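Local coordinates for mannose-specific lectin 1 chain 2 (Remusatia vivipara, PDB 3R0E), which probably binds mannose, as a bulb-type (beta-prism II) lectin domain of a secreted protein thought to agglutinate rabbit erythrocytes, at residues D18-A23 and Q27-G32. Sequence-based numbering, arbitrary orientation.
Sequences DGRLTA and QLVMQG
Arg20 lies alongside Val29, both side chains pointing the same way from the sheet. The bend at chi3 (46°) swings the guanidinium toward strand 27-30, beside the valine methyls. Arg20 NE is 3.6 Å from Val29 CG2, and Arg20 NH2 is 3.6 Å from Val29 CG1. The amide of Gln27 reaches the same arginine from the other strand, with its plane 24° from that of the guanidinium. Gln27 NE2 lies 3.1 Å from Arg20 CD, a packing contact without a hydrogen bond. Thr22 runs alongside Gln27 on this face. Strands 19-22 and 27-30 form an antiparallel beta hairpin, at one edge of a four-stranded sheet of the beta-prism II fold. Leu21 and Leu28 point to the opposite face, where both pack on Leu92 of strand 89-92. Their backbones form a hydrogen-bonded pair, with Leu21 N 2.7 Å from Leu28 O and Leu28 N 2.9 Å from Leu21 O. Asp18 bonds to segment 27-32 twice. Its N donates to Met30 O. Gly32 N donates to Asp18 OD1 at 2.7 Å, approaching from above the carboxylate plane. Asp18 thereby ties down the backbone of Gly32, which with Gln31 probably belongs to the mannose site.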
ATOM      1  N   ASP B  18      15.997   9.064 -10.827  1.00 31.08           N
ATOM      2  CA  ASP B  18      15.901   9.689  -9.501  1.00 31.17           C
ATOM      3  C   ASP B  18      14.472   9.982  -9.081  1.00 30.52           C
ATOM      4  O   ASP B  18      14.247  10.711  -8.116  1.00 30.76           O
ATOM      5  CB  ASP B  18      16.794  10.944  -9.368  1.00 31.67           C
ATOM      6  CG  ASP B  18      18.229  10.691  -9.807  1.00 33.48           C
ATOM      7  OD1 ASP B  18      18.817   9.668  -9.397  1.00 35.34           O
ATOM      8  OD2 ASP B  18      18.768  11.511 -10.582  1.00 36.18           O
ATOM      9  N   GLY B  19      13.511   9.419  -9.802  1.00 29.82           N
ATOM     10  CA  GLY B  19      12.149   9.337  -9.303  1.00 29.31           C
ATOM     11  C   GLY B  19      12.120   8.492  -8.037  1.00 29.20           C
ATOM     12  O   GLY B  19      12.915   7.561  -7.878  1.00 28.59           O
ATOM     13  N   ARG B  20      11.203   8.813  -7.134  1.00 29.30           N
ATOM     14  CA  ARG B  20      11.251   8.245  -5.798  1.00 29.95           C
ATOM     15  C   ARG B  20       9.870   8.032  -5.207  1.00 29.67           C
ATOM     16  O   ARG B  20       8.897   8.679  -5.616  1.00 29.42           O
ATOM     17  CB  ARG B  20      12.052   9.170  -4.868  1.00 30.36           C
ATOM     18  CG  ARG B  20      11.509  10.594  -4.821  1.00 33.48           C
ATOM     19  CD  ARG B  20      12.321  11.532  -3.938  1.00 38.39           C
ATOM     20  NE  ARG B  20      13.759  11.409  -4.160  1.00 42.16           N
ATOM     21  CZ  ARG B  20      14.402  11.924  -5.200  1.00 44.56           C
ATOM     22  NH1 ARG B  20      13.729  12.602  -6.127  1.00 47.72           N
ATOM     23  NH2 ARG B  20      15.711  11.757  -5.323  1.00 43.87           N
ATOM     24  N   LEU B  21       9.793   7.110  -4.249  1.00 29.36           N
ATOM     25  CA  LEU B  21       8.685   7.090  -3.296  1.00 29.06           C
ATOM     26  C   LEU B  21       9.128   7.838  -2.045  1.00 29.20           C
ATOM     27  O   LEU B  21      10.301   7.791  -1.661  1.00 28.98           O
ATOM     28  CB  LEU B  21       8.245   5.660  -2.953  1.00 28.58           C
ATOM     29  CG  LEU B  21       7.732   4.745  -4.078  1.00 28.56           C
ATOM     30  CD1 LEU B  21       7.107   3.462  -3.518  1.00 27.37           C
ATOM     31  CD2 LEU B  21       6.736   5.453  -4.998  1.00 27.16           C
ATOM     32  N   THR B  22       8.183   8.523  -1.415  1.00 29.76           N
ATOM     33  CA  THR B  22       8.457   9.334  -0.243  1.00 30.56           C
ATOM     34  C   THR B  22       7.506   8.961   0.890  1.00 31.24           C
ATOM     35  O   THR B  22       6.296   8.867   0.689  1.00 31.36           O
ATOM     36  CB  THR B  22       8.292  10.846  -0.564  1.00 30.42           C
ATOM     37  OG1 THR B  22       9.195  11.212  -1.608  1.00 30.13           O
ATOM     38  CG2 THR B  22       8.600  11.693   0.646  1.00 30.91           C
ATOM     39  N   ALA B  23       8.068   8.761   2.078  1.00 32.12           N
ATOM     40  CA  ALA B  23       7.291   8.581   3.295  1.00 32.92           C
ATOM     41  C   ALA B  23       7.767   9.565   4.374  1.00 33.75           C
ATOM     42  O   ALA B  23       8.684  10.349   4.146  1.00 34.32           O
ATOM     43  CB  ALA B  23       7.393   7.144   3.776  1.00 32.75           C
ATOM     44  N   GLN B  27      12.774   7.539   2.036  1.00 30.36           N
ATOM     45  CA  GLN B  27      12.668   7.693   0.593  1.00 30.50           C
ATOM     46  C   GLN B  27      13.186   6.437  -0.093  1.00 29.80           C
ATOM     47  O   GLN B  27      14.170   5.843   0.339  1.00 29.52           O
ATOM     48  CB  GLN B  27      13.501   8.879   0.096  1.00 30.93           C
ATOM     49  CG  GLN B  27      12.965  10.261   0.454  1.00 34.18           C
ATOM     50  CD  GLN B  27      13.631  11.369  -0.363  1.00 38.28           C
ATOM     51  OE1 GLN B  27      14.858  11.423  -0.483  1.00 40.90           O
ATOM     52  NE2 GLN B  27      12.821  12.251  -0.932  1.00 39.78           N
ATOM     53  N   LEU B  28      12.516   6.045  -1.173  1.00 29.19           N
ATOM     54  CA  LEU B  28      12.967   4.947  -2.000  1.00 28.29           C
ATOM     55  C   LEU B  28      13.171   5.481  -3.422  1.00 28.14           C
ATOM     56  O   LEU B  28      12.210   5.842  -4.092  1.00 28.08           O
ATOM     57  CB  LEU B  28      11.939   3.815  -1.964  1.00 27.90           C
ATOM     58  CG  LEU B  28      12.237   2.571  -2.796  1.00 27.04           C
ATOM     59  CD1 LEU B  28      13.474   1.838  -2.273  1.00 25.33           C
ATOM     60  CD2 LEU B  28      11.023   1.671  -2.816  1.00 25.39           C
ATOM     61  N   VAL B  29      14.430   5.515  -3.862  1.00 27.91           N
ATOM     62  CA  VAL B  29      14.844   6.225  -5.079  1.00 27.46           C
ATOM     63  C   VAL B  29      15.437   5.278  -6.116  1.00 27.70           C
ATOM     64  O   VAL B  29      16.394   4.554  -5.839  1.00 27.95           O
ATOM     65  CB  VAL B  29      15.898   7.354  -4.771  1.00 27.40           C
ATOM     66  CG1 VAL B  29      16.137   8.217  -5.988  1.00 27.81           C
ATOM     67  CG2 VAL B  29      15.470   8.237  -3.589  1.00 26.45           C
ATOM     68  N   MET B  30      14.848   5.276  -7.306  1.00 27.96           N
ATOM     69  CA  MET B  30      15.435   4.623  -8.459  1.00 28.52           C
ATOM     70  C   MET B  30      16.405   5.624  -9.092  1.00 29.08           C
ATOM     71  O   MET B  30      16.011   6.500  -9.873  1.00 28.83           O
ATOM     72  CB  MET B  30      14.347   4.194  -9.447  1.00 28.58           C
ATOM     73  CG  MET B  30      14.855   3.513 -10.712  1.00 28.83           C
ATOM     74  SD  MET B  30      15.551   1.876 -10.402  1.00 31.96           S
ATOM     75  CE  MET B  30      17.294   2.244 -10.144  0.50 30.05           C
ATOM     76  N   GLN B  31      17.679   5.482  -8.747  1.00 29.63           N
ATOM     77  CA  GLN B  31      18.668   6.508  -9.033  1.00 29.86           C
ATOM     78  C   GLN B  31      19.229   6.464 -10.442  1.00 30.39           C
ATOM     79  O   GLN B  31      19.195   5.422 -11.115  1.00 30.30           O
ATOM     80  CB  GLN B  31      19.797   6.438  -8.011  1.00 29.83           C
ATOM     81  CG  GLN B  31      19.326   6.677  -6.577  1.00 29.85           C
ATOM     82  CD  GLN B  31      20.458   6.679  -5.577  1.00 29.28           C
ATOM     83  OE1 GLN B  31      21.518   6.097  -5.816  1.00 28.05           O
ATOM     84  NE2 GLN B  31      20.241   7.338  -4.446  1.00 29.59           N
ATOM     85  N   GLY B  32      19.751   7.612 -10.875  1.00 30.96           N
ATOM     86  CA  GLY B  32      20.445   7.739 -12.153  1.00 31.59           C
ATOM     87  C   GLY B  32      21.555   6.723 -12.368  1.00 32.19           C
ATOM     88  O   GLY B  32      21.871   6.384 -13.515  1.00 32.33           O
TER